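Cys-Gly metallodipeptidase DUG1 (Saccharomyces cerevisiae, PDB 4G1P) hydrolyses the dipeptide Cys-Gly as a zinc- or manganese-dependent M20-family homodimer and is the catalytic component of the glutathione-degrading DUG complex. Local coordinates at the interface of chains A and B. Sequence-based numbering; all coordinates share one arbitrary frame. Chains: chain A/B, Cys-Gly metallodipeptidase DUG1.

Contact 1: the interface of chains A and B. Residues chain A 253, 256-258, 321; chain B 246, 250.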
ATOM      1  N   GLY A 253      -0.446  17.021   2.976  1.00 25.98           N
ATOM      2  CA  GLY A 253      -1.050  17.535   4.188  1.00 25.63           C
ATOM      3  C   GLY A 253      -1.403  19.006   4.088  1.00 27.16           C
ATOM      4  O   GLY A 253      -1.808  19.617   5.067  1.00 32.03           O
ATOM      5  N   VAL A 256      -5.993  20.139   2.360  1.00 23.21           N
ATOM      6  CA  VAL A 256      -7.304  20.164   2.995  1.00 24.47           C
ATOM      7  C   VAL A 256      -7.159  19.945   4.498  1.00 23.90           C
ATOM      8  O   VAL A 256      -6.296  19.206   4.932  1.00 25.40           O
ATOM      9  CB  VAL A 256      -8.211  19.056   2.418  1.00 25.20           C
ATOM     10  CG1 VAL A 256      -7.561  17.683   2.585  1.00 23.09           C
ATOM     11  CG2 VAL A 256      -9.567  19.074   3.090  1.00 25.86           C
ATOM     12  N   ASP A 257      -7.986  20.593   5.304  1.00 25.83           N
ATOM     13  CA  ASP A 257      -7.894  20.366   6.739  1.00 28.78           C
ATOM     14  C   ASP A 257      -8.859  19.281   7.233  1.00 26.74           C
ATOM     15  O   ASP A 257      -9.511  18.607   6.450  1.00 27.11           O
ATOM     16  CB  ASP A 257      -8.045  21.675   7.526  1.00 33.21           C
ATOM     17  CG  ASP A 257      -9.390  22.353   7.299  1.00 37.07           C
ATOM     18  OD1 ASP A 257     -10.403  21.654   7.074  1.00 35.54           O
ATOM     19  OD2 ASP A 257      -9.431  23.597   7.354  1.00 42.24           O
ATOM     20  N   SER A 258      -8.939  19.122   8.539  1.00 25.52           N
ATOM     21  CA  SER A 258      -9.669  18.016   9.116  1.00 25.66           C
ATOM     22  C   SER A 258     -11.117  18.410   9.321  1.00 29.84           C
ATOM     23  O   SER A 258     -11.885  17.703   9.979  1.00 30.48           O
ATOM     24  CB  SER A 258      -9.029  17.622  10.448  1.00 27.69           C
ATOM     25  OG  SER A 258      -7.627  17.476  10.305  1.00 29.69           O
ATOM     26  N   ILE A 321      -8.324  12.174   0.482  1.00 20.42           N
ATOM     27  CA  ILE A 321      -6.983  11.623   0.309  1.00 19.64           C
ATOM     28  C   ILE A 321      -7.010  10.097   0.429  1.00 19.11           C
ATOM     29  O   ILE A 321      -7.370   9.557   1.466  1.00 18.27           O
ATOM     30  CB  ILE A 321      -5.974  12.302   1.253  1.00 18.19           C
ATOM     31  CG1 ILE A 321      -5.756  13.737   0.784  1.00 16.53           C
ATOM     32  CG2 ILE A 321      -4.644  11.560   1.257  1.00 19.30           C
ATOM     33  CD1 ILE A 321      -4.892  14.551   1.685  1.00 19.14           C
TER
ATOM     34  N   ILE B 246      -6.709  12.162   6.151  1.00 21.05           N
ATOM     35  CA  ILE B 246      -6.424  13.587   6.195  1.00 21.49           C
ATOM     36  C   ILE B 246      -5.739  13.952   7.519  1.00 23.97           C
ATOM     37  O   ILE B 246      -4.715  14.644   7.540  1.00 19.12           O
ATOM     38  CB  ILE B 246      -7.692  14.408   5.948  1.00 20.22           C
ATOM     39  CG1 ILE B 246      -8.149  14.219   4.502  1.00 21.27           C
ATOM     40  CG2 ILE B 246      -7.446  15.872   6.220  1.00 21.76           C
ATOM     41  CD1 ILE B 246      -9.509  14.834   4.179  1.00 14.94           C
ATOM     42  N   GLN B 250      -1.399  15.024   8.481  1.00 22.84           N
ATOM     43  CA  GLN B 250      -1.013  16.080   9.386  1.00 23.21           C
ATOM     44  C   GLN B 250      -0.164  15.561  10.549  1.00 22.14           C
ATOM     45  O   GLN B 250       0.865  16.139  10.873  1.00 22.76           O
ATOM     46  CB  GLN B 250      -2.247  16.864   9.837  1.00 24.57           C
ATOM     47  CG  GLN B 250      -2.606  17.939   8.822  1.00 23.43           C
ATOM     48  CD  GLN B 250      -4.080  18.279   8.775  1.00 35.46           C
ATOM     49  OE1 GLN B 250      -4.864  17.858   9.627  1.00 39.08           O
ATOM     50  NE2 GLN B 250      -4.470  19.053   7.762  1.00 41.16           N
TER
HETATM   51  O   HOH W   1      -6.609  20.481  10.106  1.00 28.71           O

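Contact 2: the interface of chains A and B. Residues chain A 234, 238, 243, 336-337; chain B 320, 322, 346, 348.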
ATOM      1  N   SER A 234      16.676   2.243   5.555  1.00 18.82           N
ATOM      2  CA  SER A 234      16.406   3.490   6.259  1.00 21.87           C
ATOM      3  C   SER A 234      17.401   3.761   7.380  1.00 21.63           C
ATOM      4  O   SER A 234      17.394   4.851   7.950  1.00 19.89           O
ATOM      5  CB  SER A 234      14.967   3.572   6.777  1.00 18.32           C
ATOM      6  OG  SER A 234      14.804   2.818   7.961  1.00 18.50           O
ATOM      7  N   GLY A 238      19.511   6.869   6.781  1.00 21.14           N
ATOM      8  CA  GLY A 238      18.667   7.725   7.593  1.00 21.60           C
ATOM      9  C   GLY A 238      19.361   8.970   8.117  1.00 23.36           C
ATOM     10  O   GLY A 238      20.423   8.885   8.710  1.00 23.61           O
ATOM     11  N   GLU A 243      14.058  12.304   1.999  1.00 21.33           N
ATOM     12  CA  GLU A 243      13.055  11.256   1.821  1.00 19.36           C
ATOM     13  C   GLU A 243      11.785  11.751   1.109  1.00 22.58           C
ATOM     14  O   GLU A 243      11.079  12.632   1.611  1.00 22.65           O
ATOM     15  CB  GLU A 243      12.706  10.619   3.165  1.00 18.06           C
ATOM     16  CG  GLU A 243      13.927  10.199   3.970  1.00 18.06           C
ATOM     17  CD  GLU A 243      13.593   9.384   5.221  1.00 19.99           C
ATOM     18  OE1 GLU A 243      12.424   8.962   5.400  1.00 23.29           O
ATOM     19  OE2 GLU A 243      14.506   9.167   6.041  1.00 18.60           O
ATOM     20  N   VAL A 336      12.583   1.028   5.444  1.00 19.04           N
ATOM     21  CA  VAL A 336      12.947   1.398   4.087  1.00 21.43           C
ATOM     22  C   VAL A 336      12.623   2.863   3.798  1.00 20.44           C
ATOM     23  O   VAL A 336      11.657   3.416   4.312  1.00 22.81           O
ATOM     24  CB  VAL A 336      12.226   0.482   3.057  1.00 18.82           C
ATOM     25  CG1 VAL A 336      10.714   0.590   3.211  1.00 17.07           C
ATOM     26  CG2 VAL A 336      12.646   0.828   1.658  1.00 19.40           C
ATOM     27  N   ILE A 337      13.457   3.491   2.986  1.00 21.25           N
ATOM     28  CA  ILE A 337      13.179   4.809   2.456  1.00 18.13           C
ATOM     29  C   ILE A 337      12.722   4.622   1.016  1.00 18.58           C
ATOM     30  O   ILE A 337      13.531   4.328   0.139  1.00 19.02           O
ATOM     31  CB  ILE A 337      14.444   5.684   2.513  1.00 18.53           C
ATOM     32  CG1 ILE A 337      14.835   5.952   3.967  1.00 19.05           C
ATOM     33  CG2 ILE A 337      14.242   6.987   1.788  1.00 16.34           C
ATOM     34  CD1 ILE A 337      16.063   6.818   4.123  1.00 17.27           C
TER
ATOM     35  N   SER B 320      12.482   8.338   9.925  1.00 20.89           N
ATOM     36  CA  SER B 320      12.118   8.013   8.555  1.00 20.72           C
ATOM     37  C   SER B 320      10.642   7.653   8.460  1.00 21.17           C
ATOM     38  O   SER B 320      10.057   7.095   9.399  1.00 19.91           O
ATOM     39  CB  SER B 320      12.972   6.858   8.034  1.00 22.32           C
ATOM     40  OG  SER B 320      14.221   7.321   7.542  1.00 20.13           O
ATOM     41  N   HIS B 322       7.896   5.447   6.418  1.00 17.22           N
ATOM     42  CA  HIS B 322       7.936   4.270   5.563  1.00 15.67           C
ATOM     43  C   HIS B 322       6.745   4.049   4.647  1.00 19.14           C
ATOM     44  O   HIS B 322       6.887   3.469   3.574  1.00 24.27           O
ATOM     45  CB  HIS B 322       8.137   3.047   6.430  1.00 15.96           C
ATOM     46  CG  HIS B 322       9.302   3.177   7.345  1.00 20.28           C
ATOM     47  ND1 HIS B 322      10.599   3.244   6.884  1.00 18.57           N
ATOM     48  CD2 HIS B 322       9.371   3.297   8.691  1.00 19.52           C
ATOM     49  CE1 HIS B 322      11.418   3.370   7.909  1.00 18.47           C
ATOM     50  NE2 HIS B 322      10.698   3.407   9.017  1.00 19.75           N
ATOM     51  N   SER B 346       9.958   5.142  11.817  1.00 21.82           N
ATOM     52  CA  SER B 346      10.916   4.698  12.824  1.00 22.10           C
ATOM     53  C   SER B 346      11.957   5.762  13.174  1.00 21.52           C
ATOM     54  O   SER B 346      12.241   6.683  12.387  1.00 19.85           O
ATOM     55  CB  SER B 346      11.593   3.406  12.387  1.00 17.64           C
ATOM     56  OG  SER B 346      12.180   3.574  11.117  1.00 14.95           O
ATOM     57  N   ARG B 348      15.940   6.157  14.494  1.00 22.82           N
ATOM     58  CA  ARG B 348      17.242   5.574  14.784  1.00 22.90           C
ATOM     59  C   ARG B 348      17.792   6.205  16.051  1.00 22.69           C
ATOM     60  O   ARG B 348      18.006   7.410  16.110  1.00 23.95           O
ATOM     61  CB  ARG B 348      18.198   5.788  13.613  1.00 24.79           C
ATOM     62  CG  ARG B 348      17.779   5.058  12.331  1.00 21.15           C
ATOM     63  CD  ARG B 348      17.925   3.549  12.443  1.00 18.42           C
ATOM     64  NE  ARG B 348      17.296   2.880  11.313  1.00 22.08           N
ATOM     65  CZ  ARG B 348      17.359   1.571  11.062  1.00 25.70           C
ATOM     66  NH1 ARG B 348      18.068   0.753  11.840  1.00 19.25           N
ATOM     67  NH2 ARG B 348      16.722   1.083   9.999  1.00 23.55           N
TER
HETATM   68  O   HOH W   2      14.861   4.158  10.257  1.00 17.58           O
HETATM   69  O   HOH W   3      15.887   6.665   9.527  1.00 23.85           O

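Contact 1: the interface of chains A and B
B:Ile246 and B:Gln250, one turn apart on helix 244-252 of chain B, lie against the loop A:Gly253 to A:Ser258, which follows the same helix in chain A. The patch is packing between the subunits of the two-fold homodimer, probably through the lid domain that dimerises in this family, and has a twin with the chains exchanged.

The apolar part belongs to B:Ile246. Its longer branch meets A:Val256 at about a right angle, with the terminal methyl CD1 3.8 Å from CG1 of the valine. That valine methyl sits between the backbone N and the carbonyl carbon (chi1 57°), which directs it toward the helix while CG2 lies anti to the backbone N. The second methyl of the isoleucine, CG2, faces the main chain instead, 3.4 Å from the carbonyl O of A:Asp257. Branched aliphatic residues suit such a place, because each can present methyls in two directions at once. A:Ile321, on strand 318-325, lies farther back, its CD1 4.3 Å from CG1 of B:Ile246.

Polar contacts gather at the end of B:Gln250; the chain runs extended beyond CG (chi2 151°), which carries the amide to the loop. The hydroxyl OG of A:Ser258 can donate to the amide oxygen OE1 at 2.9 Å. The amide nitrogen NE2 points toward the carbonyl O of A:Val256, 3.4 Å away, a looser polar approach. Glutamine fits here because it offers an acceptor and a donor side by side.

Water 1 reinforces the hydroxyl-amide pair: it bonds to the backbone N of A:Ser258 at 3.1 Å and lies 3.2 Å from both OG of A:Ser258 and OE1 of B:Gln250.

Contact 2: the interface of chains A and B
The loop after strand 232-233 of chain A, with A:Ser234, and the short strand 336-337 meet strands 318-325 and 340-349 of chain B; A:Glu243, just before helix 244-252, lies beside B:Ser320.

B:His322 makes a direct bond to the main chain. Its ND1 donates to the carbonyl O of A:Val336 at 2.8 Å, with the acceptor in the ring plane but the N-H tilted 29° from the carbonyl plane. On the other ring nitrogen, NE2 is hydrogen-bonded to OG of B:Ser346 (2.6 Å), a second-shell contact that helps fix the ring's rotation. Histidine suits this role because its two nitrogens can bind partners on different sides. CB of A:Ser234 packs against the ring edge, 3.7 Å from CE1.

The hydroxyl OG of A:Ser234 accepts a straight (171° at H) but long bond from NH2 of B:Arg348, 3.3 Å away, and lies in the guanidinium plane. A bend at chi2 (-70°) helps bring this planar end to the serine. Water 2 links OG of A:Ser234 to OG of B:Ser346 and NE of B:Arg348, while water 3 joins the carbonyl O of A:Ser234 to OG of B:Ser320. Small hydroxyl residues suit a seam bridged by two waters. The carboxylate of A:Glu243 also faces OG of B:Ser320, but their modelled separation is too short to be reliable.

In the fold, strands 318-325 and 340-349 of chain B thus meet the loop at A:Ser234 and the short strand 336-337 of chain A, and B:Arg348 on strand 340-349 also lines the cysteine pocket of chain B.

Contact 1 and contact 2 lie about 22 Å apart between the centres of their C-alpha atoms, within one two-fold interface. The same elements serve both: helix 244-252 supplies chain B's side of contact 1, while contact 2 uses A:Glu243 immediately before its copy in chain A; strand 318-325 contributes from chain A in contact 1 and from chain B in contact 2. With their symmetry mates, the two contacts spread the dimer's hold over separate patches. Contact 1 looks like dimer packing, whereas contact 2 bonds a loop of chain A to a residue of chain B's substrate pocket and so probably couples dimerisation to substrate binding.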